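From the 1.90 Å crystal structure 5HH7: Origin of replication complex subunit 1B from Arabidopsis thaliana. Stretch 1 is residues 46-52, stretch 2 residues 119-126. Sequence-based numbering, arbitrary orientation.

Stretch 1, residues 46-52: EDPEIED
Stretch 2 (119-126) ARTMREKL

The backbone carbonyl R120 O is buried by this contact without any polar partner: P48 CD packs 3.8 Å from R120 O, and a proline ring has no N-H to offer. Stretch 1 (46-52) is irregular throughout; stretch 2 begins as loop and enters a helix at M122 that runs on beyond L126. The two come together at their first residues, with E46 CA 6.7 Å from A119 CA and D47 CA 5.6 Å from T121 CA, and then diverge, burying 411 Å² in total. Extended residues R120 (phi/psi -86/142) and T121 (-73/164) lead into helical M122 to L126, near -62/-42. T121 is the N-cap: with chi1 p (69°), T121 OG1 accepts from E124 N at 3.1 Å, and the first turn is closed by K125 N to T121 O (3.0 Å) and L126 N to M122 O (2.9 Å). In stretch 1, D47 (-147/71) precedes P48 (-62/136, C-gamma endo), whose CB points toward stretch 2. P48 CG lies 4.0 Å from A119 O and 4.1 Å from T121 CG2. The same methyl, T121 CG2, meets E51 CG at 3.7 Å, so the aliphatic part of E51 adds to the apolar patch. E51 (-92/154; chi1 m, chi2 t, chi3 71°) starts sideways, but its end comes nearer. There the one hydrogen bond across the stretches forms within a salt bridge: R123 NH1 donates to E51 OE1 at 3.3 Å, 152° at the hydrogen, the oxygen lying at the guanidinium edge near its plane. R123 reaches it with chi1 t (157°), chi2 -125° and chi3 110°. M122 (t, t, m) brings its CE to 3.4 Å from D47 OD1; D47 is chi1 t. K125 (m, t, t, t) extends until NZ is 3.5 Å from E46 O, a polar approach. E46 CB and A119 CB touch at 4.1 Å, while E49 and I50 point away.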

# COMPACT_ATOMS: atom_id res chain seq x y z
N GLU A 46 -7.83 2.81 14.33
CA GLU A 46 -8.73 1.87 13.66
C GLU A 46 -8.15 1.45 12.31
O GLU A 46 -7.29 2.14 11.75
CB GLU A 46 -10.11 2.49 13.47
CG GLU A 46 -10.53 3.42 14.60
CD GLU A 46 -12.03 3.48 14.79
OE1 GLU A 46 -12.71 2.51 14.41
OE2 GLU A 46 -12.53 4.51 15.30
N ASP A 47 -8.62 0.32 11.80
CA ASP A 47 -8.13 -0.22 10.54
C ASP A 47 -9.26 -0.94 9.80
O ASP A 47 -9.26 -2.17 9.70
CB ASP A 47 -6.97 -1.18 10.81
CG ASP A 47 -6.31 -1.68 9.54
OD1 ASP A 47 -5.59 -2.70 9.61
OD2 ASP A 47 -6.51 -1.06 8.48
N PRO A 48 -10.23 -0.16 9.28
CA PRO A 48 -11.47 -0.71 8.73
C PRO A 48 -11.28 -1.64 7.53
O PRO A 48 -10.49 -1.36 6.63
CB PRO A 48 -12.24 0.55 8.30
CG PRO A 48 -11.19 1.58 8.08
CD PRO A 48 -10.14 1.30 9.11
N GLU A 49 -12.01 -2.75 7.56
CA GLU A 49 -11.98 -3.74 6.48
C GLU A 49 -12.69 -3.21 5.24
O GLU A 49 -12.29 -3.51 4.12
CB GLU A 49 -12.69 -5.03 6.92
CG GLU A 49 -11.87 -5.97 7.78
CD GLU A 49 -12.35 -7.41 7.69
OE1 GLU A 49 -11.76 -8.18 6.92
OE2 GLU A 49 -13.32 -7.76 8.40
N ILE A 50 -13.74 -2.44 5.47
CA ILE A 50 -14.67 -2.07 4.40
C ILE A 50 -14.93 -0.56 4.37
O ILE A 50 -15.23 0.05 5.39
CB ILE A 50 -16.01 -2.81 4.58
CG1 ILE A 50 -15.79 -4.32 4.52
CG2 ILE A 50 -17.02 -2.37 3.53
CD1 ILE A 50 -17.06 -5.11 4.74
N GLU A 51 -14.81 0.02 3.18
CA GLU A 51 -15.05 1.45 2.99
C GLU A 51 -16.50 1.74 2.61
O GLU A 51 -17.18 0.88 2.05
CB GLU A 51 -14.11 2.00 1.91
CG GLU A 51 -12.64 1.90 2.27
CD GLU A 51 -11.74 2.30 1.12
OE1 GLU A 51 -11.68 3.51 0.80
OE2 GLU A 51 -11.09 1.41 0.53
N ASP A 52 -16.96 2.94 2.94
CA ASP A 52 -18.31 3.37 2.60
C ASP A 52 -18.39 3.77 1.14
O ASP A 52 -17.40 4.20 0.55
CB ASP A 52 -18.71 4.57 3.46
CG ASP A 52 -18.85 4.23 4.92
OD1 ASP A 52 -18.45 5.06 5.77
OD2 ASP A 52 -19.38 3.14 5.23
N ALA A 119 -13.33 6.50 9.62
CA ALA A 119 -11.90 6.34 9.86
C ALA A 119 -11.16 6.05 8.56
O ALA A 119 -11.73 5.50 7.62
CB ALA A 119 -11.65 5.23 10.87
N ARG A 120 -9.89 6.43 8.52
CA ARG A 120 -9.07 6.23 7.33
C ARG A 120 -8.45 4.84 7.29
O ARG A 120 -8.04 4.31 8.33
CB ARG A 120 -7.97 7.29 7.26
CG ARG A 120 -8.47 8.72 7.20
CD ARG A 120 -7.31 9.69 6.99
NE ARG A 120 -6.38 9.68 8.11
CZ ARG A 120 -5.10 10.04 8.02
NH1 ARG A 120 -4.60 10.43 6.85
NH2 ARG A 120 -4.32 10.00 9.09
N THR A 121 -8.38 4.25 6.10
CA THR A 121 -7.72 2.96 5.95
C THR A 121 -6.21 3.13 6.06
O THR A 121 -5.69 4.24 5.97
CB THR A 121 -8.05 2.29 4.60
OG1 THR A 121 -7.44 3.03 3.54
CG2 THR A 121 -9.56 2.24 4.38
N MET A 122 -5.51 2.02 6.26
CA MET A 122 -4.05 2.02 6.37
C MET A 122 -3.41 2.50 5.06
O MET A 122 -2.41 3.22 5.07
CB MET A 122 -3.57 0.62 6.73
CG MET A 122 -2.19 0.54 7.31
SD MET A 122 -2.00 -0.91 8.37
CE MET A 122 -3.03 -0.46 9.76
N ARG A 123 -4.00 2.10 3.94
CA ARG A 123 -3.55 2.54 2.63
C ARG A 123 -3.72 4.05 2.47
O ARG A 123 -2.85 4.74 1.94
CB ARG A 123 -4.31 1.80 1.53
CG ARG A 123 -4.35 2.53 0.18
CD ARG A 123 -5.80 2.70 -0.26
NE ARG A 123 -6.25 4.08 -0.21
CZ ARG A 123 -7.51 4.46 -0.05
NH1 ARG A 123 -8.49 3.57 0.09
NH2 ARG A 123 -7.80 5.74 -0.02
N GLU A 124 -4.85 4.57 2.95
CA GLU A 124 -5.10 6.00 2.91
C GLU A 124 -4.06 6.76 3.73
O GLU A 124 -3.56 7.80 3.30
CB GLU A 124 -6.52 6.30 3.42
CG GLU A 124 -6.96 7.73 3.21
CD GLU A 124 -8.41 7.96 3.61
OE1 GLU A 124 -9.14 6.97 3.85
OE2 GLU A 124 -8.82 9.14 3.68
N LYS A 125 -3.72 6.22 4.90
CA LYS A 125 -2.71 6.84 5.76
C LYS A 125 -1.34 6.83 5.09
O LYS A 125 -0.59 7.81 5.17
CB LYS A 125 -2.64 6.13 7.11
CG LYS A 125 -3.89 6.25 7.97
CD LYS A 125 -3.67 5.56 9.31
CE LYS A 125 -4.99 5.33 10.03
NZ LYS A 125 -4.81 4.57 11.30
N LEU A 126 -1.01 5.73 4.43
CA LEU A 126 0.27 5.61 3.74
C LEU A 126 0.38 6.67 2.66
O LEU A 126 1.38 7.40 2.58
CB LEU A 126 0.42 4.23 3.10
CG LEU A 126 1.69 4.09 2.26
CD1 LEU A 126 2.94 4.20 3.13
CD2 LEU A 126 1.69 2.78 1.47